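Local structure of beta-hexosaminidase Amuc_2018 (Akkermansia muciniphila, 6JEB) at residues L353-Q357 and M367-L372. The protein hydrolyses terminal non-reducing GlcNAc and GalNAc residues from glycans, and GlcNAc from chitobiose, as a zinc-binding family 20 glycoside hydrolase. Residues are numbered along the deposited sequence; the frame is centred on the assembly and turned at random.
Sequences LDFPQ and MKTTTL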
ATOM      1  N   LEU A 353      -9.147  -3.351  -0.175  1.00 12.55           N
ATOM      2  CA  LEU A 353     -10.019  -2.676  -1.126  1.00 13.72           C
ATOM      3  C   LEU A 353     -10.327  -3.524  -2.352  1.00 13.98           C
ATOM      4  O   LEU A 353     -11.057  -3.063  -3.240  1.00 14.89           O
ATOM      5  CB  LEU A 353      -9.453  -1.303  -1.504  1.00 13.90           C
ATOM      6  CG  LEU A 353      -9.190  -0.407  -0.284  1.00 14.46           C
ATOM      7  CD1 LEU A 353      -8.773   0.998  -0.705  1.00 16.77           C
ATOM      8  CD2 LEU A 353     -10.407  -0.362   0.670  1.00 16.56           C
ATOM      9  N   ASP A 354      -9.805  -4.751  -2.419  1.00 13.60           N
ATOM     10  CA  ASP A 354     -10.297  -5.686  -3.419  1.00 13.78           C
ATOM     11  C   ASP A 354     -11.708  -6.174  -3.100  1.00 14.46           C
ATOM     12  O   ASP A 354     -12.403  -6.642  -4.006  1.00 15.36           O
ATOM     13  CB  ASP A 354      -9.320  -6.861  -3.597  1.00 14.84           C
ATOM     14  CG  ASP A 354      -8.979  -7.570  -2.285  1.00 15.85           C
ATOM     15  OD1 ASP A 354      -8.821  -6.895  -1.243  1.00 16.20           O
ATOM     16  OD2 ASP A 354      -8.843  -8.817  -2.302  1.00 17.35           O
ATOM     17  N   PHE A 355     -12.150  -6.056  -1.846  1.00 14.40           N
ATOM     18  CA  PHE A 355     -13.476  -6.538  -1.479  1.00 14.08           C
ATOM     19  C   PHE A 355     -14.535  -5.605  -2.068  1.00 14.56           C
ATOM     20  O   PHE A 355     -14.284  -4.410  -2.248  1.00 15.07           O
ATOM     21  CB  PHE A 355     -13.633  -6.577   0.046  1.00 14.73           C
ATOM     22  CG  PHE A 355     -12.722  -7.569   0.760  1.00 17.42           C
ATOM     23  CD1 PHE A 355     -11.865  -8.411   0.062  1.00 17.72           C
ATOM     24  CD2 PHE A 355     -12.733  -7.640   2.145  1.00 19.54           C
ATOM     25  CE1 PHE A 355     -11.035  -9.317   0.736  1.00 17.37           C
ATOM     26  CE2 PHE A 355     -11.911  -8.536   2.827  1.00 20.23           C
ATOM     27  CZ  PHE A 355     -11.062  -9.377   2.120  1.00 18.33           C
ATOM     28  N   PRO A 356     -15.724  -6.124  -2.394  1.00 15.32           N
ATOM     29  CA  PRO A 356     -16.764  -5.260  -2.972  1.00 16.75           C
ATOM     30  C   PRO A 356     -17.207  -4.193  -1.979  1.00 16.60           C
ATOM     31  O   PRO A 356     -17.248  -4.421  -0.769  1.00 17.26           O
ATOM     32  CB  PRO A 356     -17.904  -6.237  -3.291  1.00 16.53           C
ATOM     33  CG  PRO A 356     -17.692  -7.390  -2.341  1.00 16.17           C
ATOM     34  CD  PRO A 356     -16.188  -7.514  -2.218  1.00 15.52           C
ATOM     35  N   GLN A 357     -17.542  -3.010  -2.507  1.00 15.34           N
ATOM     36  CA  GLN A 357     -17.924  -1.894  -1.648  1.00 15.62           C
ATOM     37  C   GLN A 357     -19.429  -1.733  -1.485  1.00 16.87           C
ATOM     38  O   GLN A 357     -19.863  -1.022  -0.572  1.00 17.60           O
ATOM     39  CB  GLN A 357     -17.311  -0.580  -2.136  1.00 15.39           C
ATOM     40  CG  GLN A 357     -17.864  -0.050  -3.455  1.00 14.91           C
ATOM     41  CD  GLN A 357     -16.836   0.814  -4.153  1.00 15.15           C
ATOM     42  OE1 GLN A 357     -16.595   1.948  -3.749  1.00 16.00           O
ATOM     43  NE2 GLN A 357     -16.192   0.263  -5.179  1.00 16.95           N
ATOM     44  N   MET A 367     -15.724 -13.082  -0.810  1.00 23.69           N
ATOM     45  CA  MET A 367     -15.369 -11.802  -0.206  1.00 22.26           C
ATOM     46  C   MET A 367     -16.550 -11.198   0.541  1.00 22.45           C
ATOM     47  O   MET A 367     -17.673 -11.153   0.024  1.00 25.02           O
ATOM     48  CB  MET A 367     -14.916 -10.811  -1.273  1.00 20.60           C
ATOM     49  CG  MET A 367     -13.641 -11.175  -1.997  1.00 21.34           C
ATOM     50  SD  MET A 367     -13.373  -9.930  -3.262  1.00 20.29           S
ATOM     51  CE  MET A 367     -11.736 -10.371  -3.849  1.00 22.11           C
ATOM     52  N   LYS A 368     -16.290 -10.715   1.753  1.00 22.92           N
ATOM     53  CA  LYS A 368     -17.271  -9.896   2.445  1.00 22.91           C
ATOM     54  C   LYS A 368     -17.328  -8.510   1.809  1.00 20.51           C
ATOM     55  O   LYS A 368     -16.419  -8.082   1.094  1.00 21.19           O
ATOM     56  CB  LYS A 368     -16.914  -9.752   3.926  1.00 27.03           C
ATOM     57  CG  LYS A 368     -15.890  -8.661   4.233  1.00 32.27           C
ATOM     58  CD  LYS A 368     -15.814  -8.386   5.732  1.00 34.24           C
ATOM     59  CE  LYS A 368     -14.865  -7.233   6.071  1.00 31.67           C
ATOM     60  NZ  LYS A 368     -15.490  -5.867   5.990  1.00 23.63           N
ATOM     61  N   THR A 369     -18.421  -7.804   2.073  1.00 21.02           N
ATOM     62  CA  THR A 369     -18.558  -6.426   1.630  1.00 19.06           C
ATOM     63  C   THR A 369     -17.906  -5.505   2.654  1.00 18.71           C
ATOM     64  O   THR A 369     -18.105  -5.675   3.862  1.00 20.95           O
ATOM     65  CB  THR A 369     -20.039  -6.080   1.461  1.00 20.30           C
ATOM     66  OG1 THR A 369     -20.608  -6.942   0.472  1.00 24.16           O
ATOM     67  CG2 THR A 369     -20.219  -4.624   1.022  1.00 22.17           C
ATOM     68  N   THR A 370     -17.106  -4.552   2.174  1.00 16.54           N
ATOM     69  CA  THR A 370     -16.582  -3.471   3.004  1.00 15.91           C
ATOM     70  C   THR A 370     -17.111  -2.166   2.424  1.00 16.50           C
ATOM     71  O   THR A 370     -16.590  -1.668   1.420  1.00 16.32           O
ATOM     72  CB  THR A 370     -15.058  -3.477   3.041  1.00 16.47           C
ATOM     73  OG1 THR A 370     -14.594  -4.748   3.525  1.00 18.35           O
ATOM     74  CG2 THR A 370     -14.552  -2.350   3.956  1.00 17.09           C
ATOM     75  N   THR A 371     -18.155  -1.619   3.042  1.00 17.42           N
ATOM     76  CA  THR A 371     -18.732  -0.385   2.539  1.00 17.52           C
ATOM     77  C   THR A 371     -17.835   0.796   2.893  1.00 16.86           C
ATOM     78  O   THR A 371     -16.928   0.704   3.732  1.00 17.61           O
ATOM     79  CB  THR A 371     -20.111  -0.142   3.152  1.00 18.50           C
ATOM     80  OG1 THR A 371     -19.974   0.033   4.568  1.00 19.03           O
ATOM     81  CG2 THR A 371     -21.060  -1.304   2.849  1.00 19.11           C
ATOM     82  N   LEU A 372     -18.103   1.922   2.230  1.00 17.10           N
ATOM     83  CA  LEU A 372     -17.409   3.162   2.558  1.00 16.99           C
ATOM     84  C   LEU A 372     -17.602   3.527   4.025  1.00 15.61           C
ATOM     85  O   LEU A 372     -16.655   3.949   4.698  1.00 16.29           O
ATOM     86  CB  LEU A 372     -17.922   4.283   1.655  1.00 16.80           C
ATOM     87  CG  LEU A 372     -17.313   5.655   1.904  1.00 15.77           C
ATOM     88  CD1 LEU A 372     -15.808   5.621   1.610  1.00 17.21           C
ATOM     89  CD2 LEU A 372     -18.032   6.671   1.045  1.00 17.65           C
TER
HETATM   90  O   HOH W   1     -19.706   1.641  -0.173  1.00 18.68           O
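Pro356 and Thr370 join two irregular segments, 353-357 and 367-372, whose end-to-end directions lie 55° apart, through a single direct hydrogen bond: Thr370 N reaches Pro356 O at 2.9 Å. Thr369 CA adds a CA-H...O contact to the same oxygen, while Gln357 CA points its hydrogen at Thr370 O (3.4 Å). Farther along, a water bridges Gln357 O and Leu372 N at the start of helix 372-376, where Thr371 is the N-cap, its OG1 accepting a hydrogen bond from Lys374 N. Phe355 fills the other end. CG anti to the carbonyl carbon (chi1 -65°) directs its ring toward segment 367-372, with CD1 3.9 Å from Met367 CG, CD2 against Lys368 CG, and Thr370 OG1 at its edge. The extended Met367 side chain makes an oblique Met-aromatic contact, its SD 5.1 Å from the Phe355 ring centroid, and ends with CE 3.6 Å from Asp354 OD2. Replacing Phe355 with an alanine would probably open a gap beside the Met367 and Lys368 side chains, leaving the thioether freer to shift beside substrate-binding Asp354. The pair belongs to the loop following barrel strand 342-345; Arg417 of helix 417-426 clasps both segments through Phe355 O and Thr370 O, and Leu372 packs onto helix 434-452.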